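Local coordinates for protein glycosaminoglycan xylosylkinase (Hydra vulgaris, PDB 5XOM) that probably phosphorylates xylose in the linkage region of glycosaminoglycan chains, as a member of the Fam20 family of secretory-pathway kinases, at residues I136-L141 against S267-L272; K299-P304 against P354-D359; H140-R143 against Y148-P151. All coordinates share one frame; numbering follows the deposited sequence.

Interaction 1 of 3, residues I136-L141 against S267-L272; sequences IAAFHL and SIFDFL
Ala138 and Leu141 on one helix face Phe269 and Leu272 on another, the two short segments running roughly antiparallel, at 137°, with axes 11.2 Å apart. The gap is bridged by side chains, chiefly that of Phe269. With its CG anti to the backbone N (chi1 171°), the ring reaches across and brings its far edge to the opposite helix. There CZ lies 3.4 Å from Ala138 O, which sits in the ring plane at the edge, so the slightly positive aromatic C-H rim meets a carbonyl oxygen. The same CZ touches Ala138 CB at 3.8 Å, and the small methyl lets the ring come this close. Leu141 slides past Phe269 in the opposite direction, its CD2 lying 4.0 Å from Phe269 CE1 in an oblique approach. That methyl also reaches Leu272 CB at 4.4 Å, and thus touches both contacting residues of the partner helix. Beyond the pair, His294 stacks on the Phe269 ring, Asn297 lies against Ala138, and Leu343 packs on Leu141. All four touching residues are buried. The pattern of apolar packing, 178 Å² of surface in all, fits a protein-kinase fold in which helix 132-144, placed like helix C of the N-lobe, rests on helix 259-273, placed like helix E of the C-lobe.

Interaction 2 of 3, residues K299-P304 against P354-D359; sequences KSFGNP and PILTSD
Phe301 and Pro304 belong to the loop after strand 289-292, a position that probably corresponds to the start of the activation segment of protein kinases, and they pack against Leu356 and Asp359 at the entry to helix 358-382. The contact has two separate parts. In the first, Leu356 lays its CD2 methyl over one face of the Phe301 ring, a CH-pi contact 3.8 Å from the centroid and 18° off the ring normal. The methyl is displaced toward the CG side of the ring, 3.6 Å from Phe301 CG, while the other branch of the leucine reaches farther along the ring: Leu356 CD1 lies 3.8 Å from Phe301 CE1. The two side chains cross at about a right angle, which lets a forked end spread over a flat one. The left-handed backbone of Phe301, with CG anti to the carbonyl carbon (chi1 -63°), turns the ring inward to Leu356. Ala137 touches both residues, and Leu343 and Leu347 pack on Leu356.

The second part is more polar. Pro304 CB meets Asp359 CB at 3.8 Å, and a water donates to both Pro304 O and Asp359 O, at 2.7 Å each, joining two carbonyls that could not bond to one another. Arg366 also binds Pro304 O. Thr357 is the N-cap residue of helix 358-382, its OG1 making a weak bond to His360 N. A CH-pi contact beside a water-bridged, capped helix start thus ties the loop to the N terminus of helix 358-382, consistent with the C-lobe of a kinase-like fold.

Interaction 3 of 3, residues H140-R143 against Y148-P151; sequences HLDR and YRAP
Asp142, in the last turn of helix 132-144, receives the backbone of Tyr148, Arg149 and Ala150 with its carbonyl and its carboxylate. The Tyr148 N-H points almost straight, at 172°, to Asp142 O, a rather long bond of 3.3 Å. The carboxylate does more. Its CG lies anti to the backbone N (chi1 166°), which directs the oxygens to the N-H groups of Arg149 and Ala150, and the syn lone pair of OD2 takes Arg149 N at 2.9 Å. The other oxygen, OD1, accepts weaker bonds from the backbone N of Arg149 and of Ala150, and a water that donates to Asp142 OD1 at 2.6 Å also donates to Ala150 O. His294 ND1 is a further partner of OD2. With a leucine here, the Arg149 and Ala150 N-H groups would probably lose their carboxylate acceptor, His294 ND1 its partner, and the water one of its two. Next door, Tyr148 lays its ring across Arg143, with CE1 4.0 Å from Arg143 CB and the guanidinium and ring planes 67° apart. A second water bonds Tyr148 OH and donates to Arg143 O at 2.7 Å. The guanidinium groups have partners beyond these segments: Arg143 bonds Val64 O, and Arg149 forms a salt bridge with Asp265. One buried carboxylate thus collects several donors, and the multiple bonds would be expected to favour its ionised form and to fix the turn into strand 153-159.

Overall arrangement
From the N terminus the chain enters helix 132-144, which serves both interaction 1 and interaction 3. Interaction 3 closes first, a short turn of four residues leading toward strand 153-159 of the antiparallel sheet. Interaction 1 starts from the same stretch of helix and closes 125 residues later, on helix 259-273, so the short closure lies within the span of the long one; their centres are about 8 Å apart. Interaction 2 follows in series, its 49-residue loop joining the segment after strand 289-292 to helix 358-382. It still touches interaction 1 through Ala137, whereas interactions 2 and 3 do not meet. Helix 132-144 thus lies between the sheet, helix 259-273 and the 299-304 loop, as expected if it corresponds to kinase helix C.

Interaction 1 of 3, residues I136-L141 against S267-L272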
loop_
_atom_site.group_PDB
_atom_site.type_symbol
_atom_site.label_atom_id
_atom_site.label_comp_id
_atom_site.label_asym_id
_atom_site.label_seq_id
_atom_site.Cartn_x
_atom_site.Cartn_y
_atom_site.Cartn_z
ATOM N N ILE A 136 4.784 6.318 20.917
ATOM C CA ILE A 136 5.387 6.393 19.587
ATOM C C ILE A 136 6.168 5.122 19.284
ATOM O O ILE A 136 6.009 4.512 18.221
ATOM C CB ILE A 136 6.279 7.641 19.477
ATOM C CG1 ILE A 136 5.439 8.902 19.681
ATOM C CG2 ILE A 136 6.973 7.683 18.120
ATOM C CD1 ILE A 136 6.256 10.125 19.959
ATOM N N ALA A 137 7.027 4.705 20.218
ATOM C CA ALA A 137 7.840 3.516 19.992
ATOM C C ALA A 137 6.972 2.269 19.866
ATOM O O ALA A 137 7.222 1.416 19.010
ATOM C CB ALA A 137 8.860 3.355 21.113
ATOM N N ALA A 138 5.935 2.155 20.700
ATOM C CA ALA A 138 5.079 0.973 20.649
ATOM C C ALA A 138 4.323 0.890 19.325
ATOM O O ALA A 138 4.125 -0.201 18.783
ATOM C CB ALA A 138 4.102 0.985 21.824
ATOM N N PHE A 139 3.897 2.032 18.785
ATOM C CA PHE A 139 3.182 1.998 17.517
ATOM C C PHE A 139 4.085 1.517 16.382
ATOM O O PHE A 139 3.693 0.645 15.600
ATOM C CB PHE A 139 2.591 3.373 17.206
ATOM C CG PHE A 139 2.353 3.610 15.750
ATOM C CD1 PHE A 139 1.380 2.899 15.061
ATOM C CD2 PHE A 139 3.098 4.555 15.065
ATOM C CE1 PHE A 139 1.167 3.119 13.713
ATOM C CE2 PHE A 139 2.891 4.784 13.720
ATOM C CZ PHE A 139 1.926 4.065 13.041
ATOM N N HIS A 140 5.312 2.030 16.300
ATOM C CA HIS A 140 6.190 1.578 15.224
ATOM C C HIS A 140 6.640 0.142 15.428
ATOM O O HIS A 140 6.839 -0.585 14.448
ATOM C CB HIS A 140 7.390 2.506 15.085
ATOM C CG HIS A 140 7.029 3.835 14.517
ATOM N ND1 HIS A 140 6.713 4.007 13.187
ATOM C CD2 HIS A 140 6.899 5.051 15.097
ATOM C CE1 HIS A 140 6.412 5.275 12.971
ATOM N NE2 HIS A 140 6.518 5.929 14.113
ATOM N N LEU A 141 6.803 -0.296 16.675
ATOM C CA LEU A 141 7.170 -1.687 16.874
ATOM C C LEU A 141 6.012 -2.608 16.509
ATOM O O LEU A 141 6.233 -3.727 16.039
ATOM C CB LEU A 141 7.619 -1.926 18.316
ATOM C CG LEU A 141 7.832 -3.395 18.652
ATOM C CD1 LEU A 141 9.180 -3.817 18.084
ATOM C CD2 LEU A 141 7.779 -3.664 20.152
ATOM N N SER A 267 0.768 -10.397 24.837
ATOM C CA SER A 267 1.670 -10.553 25.974
ATOM C C SER A 267 3.126 -10.506 25.531
ATOM O O SER A 267 3.980 -9.989 26.260
ATOM C CB SER A 267 1.380 -11.859 26.713
ATOM O OG SER A 267 1.902 -12.973 26.011
ATOM N N ILE A 268 3.422 -11.010 24.331
ATOM C CA ILE A 268 4.764 -10.888 23.775
ATOM C C ILE A 268 5.077 -9.429 23.472
ATOM O O ILE A 268 6.159 -8.924 23.797
ATOM C CB ILE A 268 4.897 -11.766 22.517
ATOM C CG1 ILE A 268 4.909 -13.248 22.900
ATOM C CG2 ILE A 268 6.143 -11.394 21.715
ATOM C CD1 ILE A 268 4.729 -14.177 21.719
ATOM N N PHE A 269 4.127 -8.728 22.848
ATOM C CA PHE A 269 4.321 -7.317 22.537
ATOM C C PHE A 269 4.481 -6.496 23.813
ATOM O O PHE A 269 5.374 -5.648 23.907
ATOM C CB PHE A 269 3.142 -6.829 21.695
ATOM C CG PHE A 269 3.098 -5.338 21.466
ATOM C CD1 PHE A 269 3.876 -4.750 20.478
ATOM C CD2 PHE A 269 2.225 -4.535 22.192
ATOM C CE1 PHE A 269 3.822 -3.388 20.241
ATOM C CE2 PHE A 269 2.158 -3.158 21.956
ATOM C CZ PHE A 269 2.963 -2.588 20.975
ATOM N N ASP A 270 3.642 -6.759 24.818
ATOM C CA ASP A 270 3.746 -6.027 26.078
ATOM C C ASP A 270 5.038 -6.349 26.814
ATOM O O ASP A 270 5.601 -5.478 27.491
ATOM C CB ASP A 270 2.537 -6.328 26.964
ATOM C CG ASP A 270 1.307 -5.528 26.562
ATOM O OD1 ASP A 270 1.470 -4.443 25.947
ATOM O OD2 ASP A 270 0.180 -5.972 26.857
ATOM N N PHE A 271 5.510 -7.590 26.705
ATOM C CA PHE A 271 6.761 -7.970 27.351
ATOM C C PHE A 271 7.945 -7.239 26.734
ATOM O O PHE A 271 8.856 -6.813 27.457
ATOM C CB PHE A 271 6.960 -9.481 27.277
ATOM C CG PHE A 271 8.331 -9.934 27.703
ATOM C CD1 PHE A 271 8.730 -9.868 29.031
ATOM C CD2 PHE A 271 9.239 -10.383 26.763
ATOM C CE1 PHE A 271 10.011 -10.284 29.411
ATOM C CE2 PHE A 271 10.514 -10.789 27.139
ATOM C CZ PHE A 271 10.899 -10.740 28.454
ATOM N N LEU A 272 7.967 -7.087 25.402
ATOM C CA LEU A 272 9.092 -6.398 24.770
ATOM C C LEU A 272 9.157 -4.930 25.170
ATOM O O LEU A 272 10.250 -4.380 25.339
ATOM C CB LEU A 272 9.037 -6.522 23.246
ATOM C CG LEU A 272 9.000 -7.934 22.671
ATOM C CD1 LEU A 272 8.415 -7.907 21.261
ATOM C CD2 LEU A 272 10.403 -8.550 22.715
#

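Interaction 2 of 3, residues K299-P304 against P354-D359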
loop_
_atom_site.group_PDB
_atom_site.type_symbol
_atom_site.label_atom_id
_atom_site.label_comp_id
_atom_site.label_asym_id
_atom_site.label_seq_id
_atom_site.Cartn_x
_atom_site.Cartn_y
_atom_site.Cartn_z
ATOM N N LYS A 299 2.348 2.952 29.284
ATOM C CA LYS A 299 3.001 2.594 30.540
ATOM C C LYS A 299 4.051 1.523 30.266
ATOM O O LYS A 299 4.014 0.390 30.745
ATOM C CB LYS A 299 1.976 2.141 31.572
ATOM C CG LYS A 299 2.485 2.305 32.998
ATOM C CD LYS A 299 2.091 3.651 33.585
ATOM C CE LYS A 299 0.614 3.686 33.898
ATOM N NZ LYS A 299 0.302 2.667 34.937
ATOM N N SER A 300 5.034 1.947 29.484
ATOM C CA SER A 300 6.073 1.059 29.001
ATOM C C SER A 300 7.360 1.864 28.890
ATOM O O SER A 300 7.376 3.084 29.099
ATOM C CB SER A 300 5.650 0.408 27.673
ATOM O OG SER A 300 5.348 1.385 26.697
ATOM N N PHE A 301 8.447 1.160 28.571
ATOM C CA PHE A 301 9.785 1.754 28.509
ATOM C C PHE A 301 10.062 2.616 29.743
ATOM O O PHE A 301 10.550 3.746 29.648
ATOM C CB PHE A 301 9.977 2.549 27.214
ATOM C CG PHE A 301 9.881 1.698 25.965
ATOM C CD1 PHE A 301 10.932 0.861 25.594
ATOM C CD2 PHE A 301 8.753 1.744 25.157
ATOM C CE1 PHE A 301 10.850 0.075 24.446
ATOM C CE2 PHE A 301 8.661 0.962 24.004
ATOM C CZ PHE A 301 9.711 0.123 23.651
ATOM N N GLY A 302 9.739 2.071 30.916
ATOM C CA GLY A 302 10.028 2.734 32.172
ATOM C C GLY A 302 11.386 2.361 32.740
ATOM O O GLY A 302 12.003 3.180 33.423
ATOM N N ASN A 303 11.881 1.148 32.449
ATOM C CA ASN A 303 13.176 0.727 32.976
ATOM C C ASN A 303 13.849 -0.205 31.975
ATOM O O ASN A 303 13.381 -1.322 31.739
ATOM C CB ASN A 303 13.044 0.052 34.347
ATOM C CG ASN A 303 14.397 -0.377 34.938
ATOM O OD1 ASN A 303 15.408 -0.530 34.237
ATOM N ND2 ASN A 303 14.435 -0.455 36.258
ATOM N N PRO A 304 14.959 0.217 31.371
ATOM C CA PRO A 304 15.606 -0.598 30.334
ATOM C C PRO A 304 16.433 -1.748 30.884
ATOM O O PRO A 304 16.977 -2.526 30.092
ATOM C CB PRO A 304 16.510 0.424 29.633
ATOM C CG PRO A 304 16.898 1.360 30.748
ATOM C CD PRO A 304 15.692 1.471 31.634
ATOM N N PRO A 354 15.252 11.900 19.089
ATOM C CA PRO A 354 15.206 10.493 19.555
ATOM C C PRO A 354 13.991 10.133 20.408
ATOM O O PRO A 354 13.574 10.909 21.273
ATOM C CB PRO A 354 16.493 10.335 20.388
ATOM C CG PRO A 354 17.274 11.573 20.223
ATOM C CD PRO A 354 16.458 12.616 19.538
ATOM N N ILE A 355 13.443 8.948 20.160
ATOM C CA ILE A 355 12.264 8.465 20.871
ATOM C C ILE A 355 12.654 7.600 22.063
ATOM O O ILE A 355 12.061 7.712 23.140
ATOM C CB ILE A 355 11.354 7.691 19.895
ATOM C CG1 ILE A 355 10.957 8.574 18.703
ATOM C CG2 ILE A 355 10.129 7.151 20.615
ATOM C CD1 ILE A 355 10.302 9.876 19.082
ATOM N N LEU A 356 13.650 6.734 21.888
ATOM C CA LEU A 356 14.129 5.852 22.938
ATOM C C LEU A 356 15.631 6.015 23.106
ATOM O O LEU A 356 16.355 6.283 22.142
ATOM C CB LEU A 356 13.831 4.369 22.638
ATOM C CG LEU A 356 12.386 3.902 22.503
ATOM C CD1 LEU A 356 12.332 2.468 21.957
ATOM C CD2 LEU A 356 11.692 4.000 23.843
ATOM N N THR A 357 16.095 5.851 24.343
ATOM C CA THR A 357 17.527 5.766 24.579
ATOM C C THR A 357 18.059 4.446 24.041
ATOM O O THR A 357 17.318 3.475 23.856
ATOM C CB THR A 357 17.848 5.844 26.072
ATOM O OG1 THR A 357 17.211 4.752 26.747
ATOM C CG2 THR A 357 17.358 7.160 26.669
ATOM N N SER A 358 19.369 4.405 23.804
ATOM C CA SER A 358 19.962 3.167 23.307
ATOM C C SER A 358 19.813 2.029 24.313
ATOM O O SER A 358 19.823 0.861 23.905
ATOM C CB SER A 358 21.436 3.388 22.969
ATOM O OG SER A 358 22.143 3.885 24.087
ATOM N N ASP A 359 19.659 2.340 25.605
ATOM C CA ASP A 359 19.457 1.283 26.590
ATOM C C ASP A 359 18.096 0.608 26.439
ATOM O O ASP A 359 17.979 -0.604 26.625
ATOM C CB ASP A 359 19.616 1.835 28.021
ATOM C CG ASP A 359 21.053 2.255 28.341
ATOM O OD1 ASP A 359 21.999 1.611 27.864
ATOM O OD2 ASP A 359 21.230 3.202 29.148
HETATM O O HOH W 1 19.050 -2.321 28.358
#

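Interaction 3 of 3, residues H140-R143 against Y148-P151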
loop_
_atom_site.group_PDB
_atom_site.type_symbol
_atom_site.label_atom_id
_atom_site.label_comp_id
_atom_site.label_asym_id
_atom_site.label_seq_id
_atom_site.Cartn_x
_atom_site.Cartn_y
_atom_site.Cartn_z
ATOM N N HIS A 140 5.312 2.030 16.300
ATOM C CA HIS A 140 6.190 1.578 15.224
ATOM C C HIS A 140 6.640 0.142 15.428
ATOM O O HIS A 140 6.839 -0.585 14.448
ATOM C CB HIS A 140 7.390 2.506 15.085
ATOM C CG HIS A 140 7.029 3.835 14.517
ATOM N ND1 HIS A 140 6.713 4.007 13.187
ATOM C CD2 HIS A 140 6.899 5.051 15.097
ATOM C CE1 HIS A 140 6.412 5.275 12.971
ATOM N NE2 HIS A 140 6.518 5.929 14.113
ATOM N N LEU A 141 6.803 -0.296 16.675
ATOM C CA LEU A 141 7.170 -1.687 16.874
ATOM C C LEU A 141 6.012 -2.608 16.509
ATOM O O LEU A 141 6.233 -3.727 16.039
ATOM C CB LEU A 141 7.619 -1.926 18.316
ATOM C CG LEU A 141 7.832 -3.395 18.652
ATOM C CD1 LEU A 141 9.180 -3.817 18.084
ATOM C CD2 LEU A 141 7.779 -3.664 20.152
ATOM N N ASP A 142 4.780 -2.132 16.685
ATOM C CA ASP A 142 3.607 -2.920 16.313
ATOM C C ASP A 142 3.573 -3.177 14.808
ATOM O O ASP A 142 3.246 -4.284 14.370
ATOM C CB ASP A 142 2.346 -2.185 16.767
ATOM C CG ASP A 142 1.079 -2.731 16.139
ATOM O OD1 ASP A 142 0.701 -2.265 15.043
ATOM O OD2 ASP A 142 0.441 -3.613 16.746
ATOM N N ARG A 143 3.969 -2.181 14.006
ATOM C CA ARG A 143 4.081 -2.388 12.563
ATOM C C ARG A 143 5.301 -3.237 12.221
ATOM O O ARG A 143 5.222 -4.132 11.371
ATOM C CB ARG A 143 4.144 -1.041 11.849
ATOM C CG ARG A 143 2.979 -0.141 12.189
ATOM C CD ARG A 143 2.950 1.092 11.319
ATOM N NE ARG A 143 2.635 0.752 9.934
ATOM C CZ ARG A 143 3.464 0.948 8.915
ATOM N NH1 ARG A 143 4.656 1.497 9.122
ATOM N NH2 ARG A 143 3.102 0.610 7.687
ATOM N N TYR A 148 0.176 -4.954 13.455
ATOM C CA TYR A 148 -0.712 -3.974 12.824
ATOM C C TYR A 148 -2.006 -3.763 13.623
ATOM O O TYR A 148 -3.087 -3.597 13.058
ATOM C CB TYR A 148 -1.017 -4.359 11.367
ATOM C CG TYR A 148 0.228 -4.390 10.486
ATOM C CD1 TYR A 148 0.878 -3.214 10.127
ATOM C CD2 TYR A 148 0.757 -5.593 10.026
ATOM C CE1 TYR A 148 2.017 -3.232 9.342
ATOM C CE2 TYR A 148 1.900 -5.620 9.235
ATOM C CZ TYR A 148 2.523 -4.438 8.898
ATOM O OH TYR A 148 3.658 -4.463 8.122
ATOM N N ARG A 149 -1.889 -3.725 14.954
ATOM C CA ARG A 149 -3.025 -3.586 15.861
ATOM C C ARG A 149 -3.005 -2.309 16.680
ATOM O O ARG A 149 -3.784 -2.199 17.639
ATOM C CB ARG A 149 -3.078 -4.768 16.816
ATOM C CG ARG A 149 -3.123 -6.024 16.074
ATOM C CD ARG A 149 -2.953 -7.253 16.903
ATOM N NE ARG A 149 -2.567 -8.275 15.952
ATOM C CZ ARG A 149 -2.361 -9.543 16.229
ATOM N NH1 ARG A 149 -2.517 -10.036 17.463
ATOM N NH2 ARG A 149 -2.010 -10.347 15.238
ATOM N N ALA A 150 -2.103 -1.384 16.380
ATOM C CA ALA A 150 -1.964 -0.152 17.137
ATOM C C ALA A 150 -2.392 1.043 16.294
ATOM O O ALA A 150 -1.992 1.136 15.127
ATOM C CB ALA A 150 -0.512 0.032 17.595
ATOM N N PRO A 151 -3.198 1.953 16.840
ATOM C CA PRO A 151 -3.578 3.159 16.116
ATOM C C PRO A 151 -2.315 4.066 15.862
ATOM O O PRO A 151 -1.402 4.048 16.678
ATOM C CB PRO A 151 -4.574 3.867 17.030
ATOM C CG PRO A 151 -4.761 3.005 18.209
ATOM C CD PRO A 151 -3.782 1.889 18.194
HETATM O O HOH W 2 -0.210 -0.182 13.728
HETATM O O HOH W 3 6.404 -5.234 9.166
#